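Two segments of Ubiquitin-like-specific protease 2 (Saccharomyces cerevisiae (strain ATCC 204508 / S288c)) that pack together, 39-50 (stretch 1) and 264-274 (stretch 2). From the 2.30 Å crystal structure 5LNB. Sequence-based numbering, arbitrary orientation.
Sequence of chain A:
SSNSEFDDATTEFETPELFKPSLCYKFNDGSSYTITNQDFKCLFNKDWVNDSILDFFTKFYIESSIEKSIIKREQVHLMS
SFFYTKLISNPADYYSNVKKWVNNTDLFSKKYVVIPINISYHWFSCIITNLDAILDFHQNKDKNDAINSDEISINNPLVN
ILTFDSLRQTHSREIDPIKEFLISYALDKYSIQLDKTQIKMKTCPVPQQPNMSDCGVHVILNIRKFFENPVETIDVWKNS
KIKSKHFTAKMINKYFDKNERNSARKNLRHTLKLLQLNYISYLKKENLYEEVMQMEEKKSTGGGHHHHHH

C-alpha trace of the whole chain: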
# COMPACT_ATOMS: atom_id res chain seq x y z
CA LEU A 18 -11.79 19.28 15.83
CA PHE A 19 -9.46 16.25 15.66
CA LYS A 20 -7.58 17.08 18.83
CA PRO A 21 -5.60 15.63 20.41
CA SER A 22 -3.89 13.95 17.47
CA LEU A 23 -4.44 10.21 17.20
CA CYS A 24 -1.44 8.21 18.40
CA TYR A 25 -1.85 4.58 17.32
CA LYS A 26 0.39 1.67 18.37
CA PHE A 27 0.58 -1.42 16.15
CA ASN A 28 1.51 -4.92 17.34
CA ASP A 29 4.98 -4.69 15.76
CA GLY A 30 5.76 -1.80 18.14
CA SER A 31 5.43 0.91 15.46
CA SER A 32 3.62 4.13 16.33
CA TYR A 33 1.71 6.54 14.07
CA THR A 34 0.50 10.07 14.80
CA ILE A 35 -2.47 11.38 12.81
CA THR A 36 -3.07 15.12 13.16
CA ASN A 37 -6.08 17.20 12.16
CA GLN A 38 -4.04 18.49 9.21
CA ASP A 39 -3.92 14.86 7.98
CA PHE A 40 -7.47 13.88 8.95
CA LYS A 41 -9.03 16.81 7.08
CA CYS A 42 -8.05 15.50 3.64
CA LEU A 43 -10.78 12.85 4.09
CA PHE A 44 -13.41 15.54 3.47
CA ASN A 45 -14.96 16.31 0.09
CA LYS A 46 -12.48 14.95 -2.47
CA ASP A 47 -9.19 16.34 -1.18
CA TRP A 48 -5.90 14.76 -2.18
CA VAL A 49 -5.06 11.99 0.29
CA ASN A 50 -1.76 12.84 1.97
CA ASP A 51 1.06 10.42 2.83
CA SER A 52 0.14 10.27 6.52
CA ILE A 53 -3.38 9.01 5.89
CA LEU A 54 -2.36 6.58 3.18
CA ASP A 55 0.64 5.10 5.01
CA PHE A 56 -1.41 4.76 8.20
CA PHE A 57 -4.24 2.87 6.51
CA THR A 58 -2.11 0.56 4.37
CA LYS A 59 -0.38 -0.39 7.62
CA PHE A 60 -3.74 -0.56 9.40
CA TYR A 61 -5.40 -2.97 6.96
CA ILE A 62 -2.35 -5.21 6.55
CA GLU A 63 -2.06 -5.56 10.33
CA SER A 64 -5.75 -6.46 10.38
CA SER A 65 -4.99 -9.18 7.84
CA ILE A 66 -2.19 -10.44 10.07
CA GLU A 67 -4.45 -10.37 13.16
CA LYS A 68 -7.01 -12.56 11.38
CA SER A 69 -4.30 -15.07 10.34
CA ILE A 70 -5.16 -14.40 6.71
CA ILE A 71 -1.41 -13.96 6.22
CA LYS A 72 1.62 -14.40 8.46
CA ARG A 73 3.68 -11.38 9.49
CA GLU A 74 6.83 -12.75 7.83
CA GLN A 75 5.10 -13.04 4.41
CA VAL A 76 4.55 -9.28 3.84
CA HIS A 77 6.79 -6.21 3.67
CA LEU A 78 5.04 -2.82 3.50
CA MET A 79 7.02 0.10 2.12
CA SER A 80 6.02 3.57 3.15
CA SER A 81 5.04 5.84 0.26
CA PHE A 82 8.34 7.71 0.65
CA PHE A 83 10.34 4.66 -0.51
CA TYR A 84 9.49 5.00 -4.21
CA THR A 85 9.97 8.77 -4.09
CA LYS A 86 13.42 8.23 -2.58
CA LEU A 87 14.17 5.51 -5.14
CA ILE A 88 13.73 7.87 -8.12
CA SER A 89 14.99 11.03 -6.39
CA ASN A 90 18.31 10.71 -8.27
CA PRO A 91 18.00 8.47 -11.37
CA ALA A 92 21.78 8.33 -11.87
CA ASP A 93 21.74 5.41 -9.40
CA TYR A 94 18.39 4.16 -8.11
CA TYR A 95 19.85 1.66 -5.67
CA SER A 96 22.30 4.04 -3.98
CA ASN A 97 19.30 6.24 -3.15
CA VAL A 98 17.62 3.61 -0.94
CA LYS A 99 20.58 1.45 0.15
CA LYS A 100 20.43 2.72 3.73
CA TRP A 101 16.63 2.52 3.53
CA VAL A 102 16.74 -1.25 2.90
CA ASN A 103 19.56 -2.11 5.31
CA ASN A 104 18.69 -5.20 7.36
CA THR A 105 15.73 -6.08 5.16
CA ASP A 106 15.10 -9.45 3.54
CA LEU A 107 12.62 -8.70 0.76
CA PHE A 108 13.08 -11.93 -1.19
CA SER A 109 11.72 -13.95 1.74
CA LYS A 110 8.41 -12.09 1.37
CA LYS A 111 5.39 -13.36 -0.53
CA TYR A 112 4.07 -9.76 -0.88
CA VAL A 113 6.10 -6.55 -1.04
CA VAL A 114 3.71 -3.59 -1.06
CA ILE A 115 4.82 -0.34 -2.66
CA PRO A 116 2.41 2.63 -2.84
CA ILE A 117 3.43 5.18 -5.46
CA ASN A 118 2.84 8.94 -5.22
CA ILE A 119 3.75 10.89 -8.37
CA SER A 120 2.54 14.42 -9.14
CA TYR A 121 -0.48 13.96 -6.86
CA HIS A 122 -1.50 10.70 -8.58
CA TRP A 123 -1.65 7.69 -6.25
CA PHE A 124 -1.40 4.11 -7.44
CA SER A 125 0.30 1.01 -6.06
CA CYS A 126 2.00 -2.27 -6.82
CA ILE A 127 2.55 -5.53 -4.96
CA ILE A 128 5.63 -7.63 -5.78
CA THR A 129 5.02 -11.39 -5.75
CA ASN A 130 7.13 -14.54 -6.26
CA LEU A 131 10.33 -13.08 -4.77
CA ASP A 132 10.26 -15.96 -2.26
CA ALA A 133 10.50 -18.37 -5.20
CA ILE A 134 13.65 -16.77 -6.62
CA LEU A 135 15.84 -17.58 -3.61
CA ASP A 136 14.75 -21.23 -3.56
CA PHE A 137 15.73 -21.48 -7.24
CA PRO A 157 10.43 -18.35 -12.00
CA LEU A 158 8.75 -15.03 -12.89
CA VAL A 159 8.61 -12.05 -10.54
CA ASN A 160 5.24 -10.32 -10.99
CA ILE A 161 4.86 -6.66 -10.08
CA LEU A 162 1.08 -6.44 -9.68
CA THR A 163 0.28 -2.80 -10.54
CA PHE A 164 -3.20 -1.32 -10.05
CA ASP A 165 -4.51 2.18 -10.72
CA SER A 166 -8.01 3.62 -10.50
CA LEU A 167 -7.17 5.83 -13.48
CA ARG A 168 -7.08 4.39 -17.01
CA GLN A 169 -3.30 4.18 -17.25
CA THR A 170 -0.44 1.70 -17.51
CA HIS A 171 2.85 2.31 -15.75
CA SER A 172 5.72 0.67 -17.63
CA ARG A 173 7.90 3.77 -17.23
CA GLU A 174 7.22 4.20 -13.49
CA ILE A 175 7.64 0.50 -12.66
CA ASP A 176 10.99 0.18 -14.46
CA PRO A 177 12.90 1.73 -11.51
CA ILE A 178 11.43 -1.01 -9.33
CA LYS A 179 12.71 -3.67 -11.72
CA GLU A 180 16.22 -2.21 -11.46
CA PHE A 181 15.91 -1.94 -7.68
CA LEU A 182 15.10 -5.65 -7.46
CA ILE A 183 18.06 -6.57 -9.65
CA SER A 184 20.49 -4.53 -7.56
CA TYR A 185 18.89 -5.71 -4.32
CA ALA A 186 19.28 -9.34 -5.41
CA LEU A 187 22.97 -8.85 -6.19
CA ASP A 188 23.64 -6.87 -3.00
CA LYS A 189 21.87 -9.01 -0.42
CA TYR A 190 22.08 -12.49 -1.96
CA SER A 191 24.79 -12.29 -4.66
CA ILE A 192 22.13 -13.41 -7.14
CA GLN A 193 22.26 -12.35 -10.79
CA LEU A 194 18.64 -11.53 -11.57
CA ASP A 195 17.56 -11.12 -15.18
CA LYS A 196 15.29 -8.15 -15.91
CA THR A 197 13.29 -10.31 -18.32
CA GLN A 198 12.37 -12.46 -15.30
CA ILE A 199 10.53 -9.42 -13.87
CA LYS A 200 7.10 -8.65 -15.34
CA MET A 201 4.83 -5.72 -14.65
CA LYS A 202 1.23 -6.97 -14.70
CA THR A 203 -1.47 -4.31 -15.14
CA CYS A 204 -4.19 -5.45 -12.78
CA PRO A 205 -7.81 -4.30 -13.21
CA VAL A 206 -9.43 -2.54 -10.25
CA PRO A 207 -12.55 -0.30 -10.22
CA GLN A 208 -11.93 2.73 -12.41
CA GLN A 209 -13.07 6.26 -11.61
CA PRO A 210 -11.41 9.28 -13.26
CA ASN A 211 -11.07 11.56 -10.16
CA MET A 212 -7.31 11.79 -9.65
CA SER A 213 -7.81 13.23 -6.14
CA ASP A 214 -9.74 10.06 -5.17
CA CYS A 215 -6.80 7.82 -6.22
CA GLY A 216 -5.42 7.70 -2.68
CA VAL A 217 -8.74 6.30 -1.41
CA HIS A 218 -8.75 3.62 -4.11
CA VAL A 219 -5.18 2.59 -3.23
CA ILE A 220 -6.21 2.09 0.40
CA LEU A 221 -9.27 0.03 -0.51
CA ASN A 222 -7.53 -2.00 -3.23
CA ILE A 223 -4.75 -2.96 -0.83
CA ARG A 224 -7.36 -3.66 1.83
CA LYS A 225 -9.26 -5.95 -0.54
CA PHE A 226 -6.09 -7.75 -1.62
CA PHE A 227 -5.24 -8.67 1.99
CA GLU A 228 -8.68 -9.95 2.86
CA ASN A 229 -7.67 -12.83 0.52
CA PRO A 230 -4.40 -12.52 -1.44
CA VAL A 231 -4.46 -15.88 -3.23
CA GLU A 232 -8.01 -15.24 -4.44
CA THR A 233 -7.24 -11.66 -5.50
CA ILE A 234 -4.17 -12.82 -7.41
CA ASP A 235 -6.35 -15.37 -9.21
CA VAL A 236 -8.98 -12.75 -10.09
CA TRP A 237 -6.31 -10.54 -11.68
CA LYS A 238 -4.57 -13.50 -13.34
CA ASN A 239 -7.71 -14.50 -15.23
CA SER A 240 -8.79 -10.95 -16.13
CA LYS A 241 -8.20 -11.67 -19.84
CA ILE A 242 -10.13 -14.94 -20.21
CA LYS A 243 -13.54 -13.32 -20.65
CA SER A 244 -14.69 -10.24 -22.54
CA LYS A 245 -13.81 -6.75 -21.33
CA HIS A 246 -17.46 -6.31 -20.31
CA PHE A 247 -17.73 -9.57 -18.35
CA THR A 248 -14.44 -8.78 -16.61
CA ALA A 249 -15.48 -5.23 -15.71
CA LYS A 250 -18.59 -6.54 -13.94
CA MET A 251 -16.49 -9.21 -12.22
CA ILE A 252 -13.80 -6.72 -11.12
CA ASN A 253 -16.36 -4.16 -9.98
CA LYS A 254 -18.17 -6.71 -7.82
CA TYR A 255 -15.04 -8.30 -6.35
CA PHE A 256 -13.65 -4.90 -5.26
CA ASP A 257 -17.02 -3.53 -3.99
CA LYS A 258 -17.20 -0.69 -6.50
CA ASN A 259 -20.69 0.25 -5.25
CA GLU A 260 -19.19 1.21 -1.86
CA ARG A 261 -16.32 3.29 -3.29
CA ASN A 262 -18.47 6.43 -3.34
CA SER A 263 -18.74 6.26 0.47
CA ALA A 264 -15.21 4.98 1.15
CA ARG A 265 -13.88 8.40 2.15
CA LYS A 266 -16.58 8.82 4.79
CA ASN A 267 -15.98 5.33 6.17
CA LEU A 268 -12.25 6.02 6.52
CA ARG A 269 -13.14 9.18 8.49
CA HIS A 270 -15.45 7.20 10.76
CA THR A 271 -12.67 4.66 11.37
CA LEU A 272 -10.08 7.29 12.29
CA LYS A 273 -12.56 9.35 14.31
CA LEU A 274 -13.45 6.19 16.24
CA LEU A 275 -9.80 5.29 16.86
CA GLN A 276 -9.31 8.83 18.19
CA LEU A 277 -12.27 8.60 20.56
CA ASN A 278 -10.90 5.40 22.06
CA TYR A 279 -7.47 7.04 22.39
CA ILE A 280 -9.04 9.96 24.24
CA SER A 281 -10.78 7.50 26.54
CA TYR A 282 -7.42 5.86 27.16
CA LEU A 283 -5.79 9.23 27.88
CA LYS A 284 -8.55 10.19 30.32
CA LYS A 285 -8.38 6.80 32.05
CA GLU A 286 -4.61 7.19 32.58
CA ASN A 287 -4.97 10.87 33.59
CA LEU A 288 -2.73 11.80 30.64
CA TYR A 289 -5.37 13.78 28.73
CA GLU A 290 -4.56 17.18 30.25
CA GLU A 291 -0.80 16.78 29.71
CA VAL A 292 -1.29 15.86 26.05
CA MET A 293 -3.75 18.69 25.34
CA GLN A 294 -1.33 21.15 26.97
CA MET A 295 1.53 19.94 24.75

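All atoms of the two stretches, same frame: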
# COMPACT_ATOMS: atom_id res chain seq x y z
N ASP A 39 -3.84 16.07 8.80
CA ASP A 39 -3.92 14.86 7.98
C ASP A 39 -5.37 14.40 7.82
O ASP A 39 -5.82 14.08 6.72
CB ASP A 39 -3.09 13.73 8.61
CG ASP A 39 -1.66 14.14 8.91
OD1 ASP A 39 -1.04 14.79 8.06
OD2 ASP A 39 -1.16 13.80 10.01
N PHE A 40 -6.10 14.37 8.94
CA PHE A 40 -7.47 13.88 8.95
C PHE A 40 -8.37 14.68 8.00
O PHE A 40 -9.31 14.12 7.42
CB PHE A 40 -7.98 13.95 10.40
CG PHE A 40 -9.43 13.63 10.58
CD1 PHE A 40 -9.87 12.31 10.61
CD2 PHE A 40 -10.36 14.64 10.76
CE1 PHE A 40 -11.22 12.02 10.79
CE2 PHE A 40 -11.70 14.35 10.94
CZ PHE A 40 -12.13 13.04 10.96
N LYS A 41 -8.10 15.97 7.82
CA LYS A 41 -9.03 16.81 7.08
C LYS A 41 -9.04 16.52 5.58
O LYS A 41 -9.97 16.95 4.89
CB LYS A 41 -8.72 18.29 7.32
CG LYS A 41 -7.59 18.81 6.45
CD LYS A 41 -7.15 20.18 6.93
CE LYS A 41 -6.03 20.72 6.06
NZ LYS A 41 -5.54 22.03 6.58
N CYS A 42 -8.03 15.82 5.06
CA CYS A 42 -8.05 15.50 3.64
C CYS A 42 -9.13 14.48 3.30
O CYS A 42 -9.46 14.34 2.12
CB CYS A 42 -6.67 14.99 3.19
SG CYS A 42 -6.27 13.31 3.72
N LEU A 43 -9.68 13.79 4.29
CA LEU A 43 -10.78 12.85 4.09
C LEU A 43 -12.14 13.54 4.00
O LEU A 43 -13.19 12.88 4.14
CB LEU A 43 -10.79 11.80 5.21
CG LEU A 43 -9.54 10.90 5.30
CD1 LEU A 43 -9.53 10.07 6.59
CD2 LEU A 43 -9.42 9.99 4.09
N PHE A 44 -12.17 14.84 3.76
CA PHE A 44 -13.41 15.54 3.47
C PHE A 44 -13.49 15.86 1.98
O PHE A 44 -12.47 15.94 1.29
CB PHE A 44 -13.53 16.81 4.31
CG PHE A 44 -13.83 16.56 5.76
CD1 PHE A 44 -15.14 16.42 6.20
CD2 PHE A 44 -12.80 16.45 6.68
CE1 PHE A 44 -15.42 16.19 7.54
CE2 PHE A 44 -13.08 16.22 8.02
CZ PHE A 44 -14.38 16.09 8.44
N ASN A 45 -14.72 16.02 1.50
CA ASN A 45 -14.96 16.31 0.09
C ASN A 45 -14.24 15.30 -0.80
O ASN A 45 -14.51 14.10 -0.74
CB ASN A 45 -14.53 17.73 -0.25
CG ASN A 45 -15.18 18.78 0.65
OD1 ASN A 45 -16.41 18.83 0.78
ND2 ASN A 45 -14.36 19.62 1.27
N LYS A 46 -13.31 15.79 -1.62
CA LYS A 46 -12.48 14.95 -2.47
C LYS A 46 -11.05 15.46 -2.46
O LYS A 46 -10.39 15.55 -3.50
CB LYS A 46 -13.02 14.91 -3.90
CG LYS A 46 -14.39 14.27 -4.02
CD LYS A 46 -15.01 14.53 -5.35
CE LYS A 46 -16.46 14.06 -5.36
NZ LYS A 46 -17.08 14.28 -6.69
N ASP A 47 -10.55 15.82 -1.28
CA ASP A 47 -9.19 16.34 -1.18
C ASP A 47 -8.18 15.24 -1.49
O ASP A 47 -8.43 14.05 -1.28
CB ASP A 47 -8.93 16.91 0.21
CG ASP A 47 -9.60 18.25 0.43
OD1 ASP A 47 -10.37 18.71 -0.44
OD2 ASP A 47 -9.36 18.85 1.49
N TRP A 48 -7.02 15.66 -2.01
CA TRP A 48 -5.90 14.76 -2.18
C TRP A 48 -5.57 14.07 -0.86
O TRP A 48 -5.53 14.71 0.19
CB TRP A 48 -4.68 15.52 -2.71
CG TRP A 48 -3.45 14.65 -2.83
CD1 TRP A 48 -3.25 13.63 -3.73
CD2 TRP A 48 -2.28 14.71 -2.02
NE1 TRP A 48 -2.01 13.07 -3.53
CE2 TRP A 48 -1.40 13.70 -2.48
CE3 TRP A 48 -1.88 15.51 -0.95
CZ2 TRP A 48 -0.15 13.48 -1.90
CZ3 TRP A 48 -0.64 15.30 -0.38
CH2 TRP A 48 0.21 14.29 -0.86
N VAL A 49 -5.37 12.76 -0.91
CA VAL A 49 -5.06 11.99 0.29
C VAL A 49 -3.56 12.09 0.55
O VAL A 49 -2.75 11.68 -0.29
CB VAL A 49 -5.49 10.53 0.12
CG1 VAL A 49 -5.05 9.71 1.31
CG2 VAL A 49 -7.01 10.43 -0.04
N ASN A 50 -3.18 12.64 1.71
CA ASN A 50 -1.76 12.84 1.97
C ASN A 50 -1.07 11.54 2.42
O ASN A 50 -1.71 10.52 2.67
CB ASN A 50 -1.55 13.94 3.02
CG ASN A 50 -2.25 13.64 4.34
OD1 ASN A 50 -1.99 12.62 4.98
ND2 ASN A 50 -3.15 14.53 4.74
N ALA A 264 -16.42 5.47 0.48
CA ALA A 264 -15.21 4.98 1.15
C ALA A 264 -14.55 6.07 1.97
O ALA A 264 -14.10 5.82 3.09
CB ALA A 264 -14.24 4.42 0.11
N ARG A 265 -14.48 7.28 1.43
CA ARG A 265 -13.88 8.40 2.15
C ARG A 265 -14.55 8.60 3.51
O ARG A 265 -13.87 8.77 4.53
CB ARG A 265 -14.01 9.66 1.30
CG ARG A 265 -12.83 10.55 1.33
CD ARG A 265 -13.08 11.69 0.38
NE ARG A 265 -12.28 11.58 -0.82
CZ ARG A 265 -11.05 12.08 -0.93
NH1 ARG A 265 -10.52 12.72 0.10
NH2 ARG A 265 -10.37 11.95 -2.07
N LYS A 266 -15.88 8.61 3.53
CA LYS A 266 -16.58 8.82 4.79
C LYS A 266 -16.29 7.69 5.77
O LYS A 266 -16.14 7.92 6.98
CB LYS A 266 -18.08 8.97 4.54
CG LYS A 266 -18.92 8.87 5.80
CD LYS A 266 -20.39 9.10 5.53
CE LYS A 266 -21.11 9.53 6.82
NZ LYS A 266 -22.44 10.17 6.57
N ASN A 267 -16.20 6.45 5.27
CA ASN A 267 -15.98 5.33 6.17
C ASN A 267 -14.57 5.37 6.76
O ASN A 267 -14.38 5.02 7.94
CB ASN A 267 -16.26 4.01 5.45
CG ASN A 267 -17.76 3.80 5.23
OD1 ASN A 267 -18.56 3.97 6.14
ND2 ASN A 267 -18.14 3.45 4.00
N LEU A 268 -13.59 5.82 5.98
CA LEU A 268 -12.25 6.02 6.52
C LEU A 268 -12.26 7.08 7.62
O LEU A 268 -11.59 6.92 8.65
CB LEU A 268 -11.27 6.39 5.41
CG LEU A 268 -11.02 5.36 4.30
CD1 LEU A 268 -10.18 6.00 3.21
CD2 LEU A 268 -10.32 4.10 4.84
N ARG A 269 -13.03 8.16 7.44
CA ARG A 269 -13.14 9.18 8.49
C ARG A 269 -13.74 8.59 9.75
O ARG A 269 -13.25 8.83 10.86
CB ARG A 269 -13.98 10.36 8.03
CG ARG A 269 -13.35 11.27 7.02
CD ARG A 269 -13.98 12.67 7.10
NE ARG A 269 -15.43 12.64 7.34
CZ ARG A 269 -16.36 12.59 6.39
NH1 ARG A 269 -16.00 12.53 5.11
NH2 ARG A 269 -17.64 12.59 6.71
N HIS A 270 -14.83 7.83 9.60
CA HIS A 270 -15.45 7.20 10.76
C HIS A 270 -14.47 6.28 11.48
O HIS A 270 -14.47 6.21 12.71
CB HIS A 270 -16.70 6.43 10.33
CG HIS A 270 -17.52 5.94 11.49
ND1 HIS A 270 -17.65 4.60 11.80
CD2 HIS A 270 -18.25 6.61 12.42
CE1 HIS A 270 -18.42 4.47 12.87
NE2 HIS A 270 -18.80 5.67 13.26
N THR A 271 -13.64 5.55 10.73
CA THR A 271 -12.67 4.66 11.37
C THR A 271 -11.66 5.46 12.19
O THR A 271 -11.42 5.16 13.36
CB THR A 271 -11.96 3.81 10.33
OG1 THR A 271 -12.90 2.96 9.66
CG2 THR A 271 -10.88 2.95 10.99
N LEU A 272 -11.05 6.47 11.57
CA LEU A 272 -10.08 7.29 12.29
C LEU A 272 -10.73 7.98 13.48
O LEU A 272 -10.24 7.89 14.61
CB LEU A 272 -9.47 8.31 11.33
CG LEU A 272 -8.25 7.85 10.54
CD1 LEU A 272 -7.74 8.98 9.65
CD2 LEU A 272 -7.16 7.39 11.51
N LYS A 273 -11.84 8.67 13.23
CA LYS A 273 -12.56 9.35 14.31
C LYS A 273 -12.79 8.40 15.48
O LYS A 273 -12.59 8.77 16.64
CB LYS A 273 -13.89 9.90 13.77
CG LYS A 273 -14.59 10.82 14.76
CD LYS A 273 -13.67 11.98 15.14
CE LYS A 273 -14.08 12.63 16.45
NZ LYS A 273 -13.05 13.61 16.87
N LEU A 274 -13.21 7.17 15.18
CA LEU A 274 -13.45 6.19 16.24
C LEU A 274 -12.16 5.84 16.97
O LEU A 274 -12.13 5.79 18.21
CB LEU A 274 -14.10 4.95 15.63
CG LEU A 274 -14.65 3.83 16.51
CD1 LEU A 274 -15.08 4.34 17.88
CD2 LEU A 274 -15.83 3.19 15.78

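Two arginines of one helix, a single turn apart, bind backbone carbonyls of the same segment, and no acidic side chain of the facing segment pairs with either. Arg265 reaches into the segment from Cys42 to Asp47. Its NH1 and NH2 both donate to Asp47 O, at 2.8 Å from NH1 and 3.0 Å from NH2, so one carbonyl oxygen takes a forked pair of bonds. Arg265 NE and NH2 also bond elsewhere in the structure. Cys42 O also lies 2.8 Å from Arg265 NH1, but the angle is too poor for a hydrogen bond. The loop backbone at Asn45, Lys46 and Asp47 covers one face of the guanidinium, with Lys46 CA 3.6 Å from Arg265 CZ. Main chain thus lines one face and part of the edge of the head group.

Arg269 is held differently. Its NH1 donates to Leu43 O at 3.0 Å, and the angle of 167° is nearly straight. The same guanidinium lies flat on the Phe44 ring, with planes 12° apart. Arg269 CD sits over the ring face. The CB of Phe44 points away from the helix, yet its ring swings back to make this stack.

Apolar packing completes the contact. Leu43 CD1 meets Leu272 CD1 at 3.7 Å, and Leu43 CD2 meets Leu268 CD1 at 4.2 Å. Phe40 presents its ring edge to Leu272, with CD1 of Phe40 4.1 Å from CD1 of Leu272.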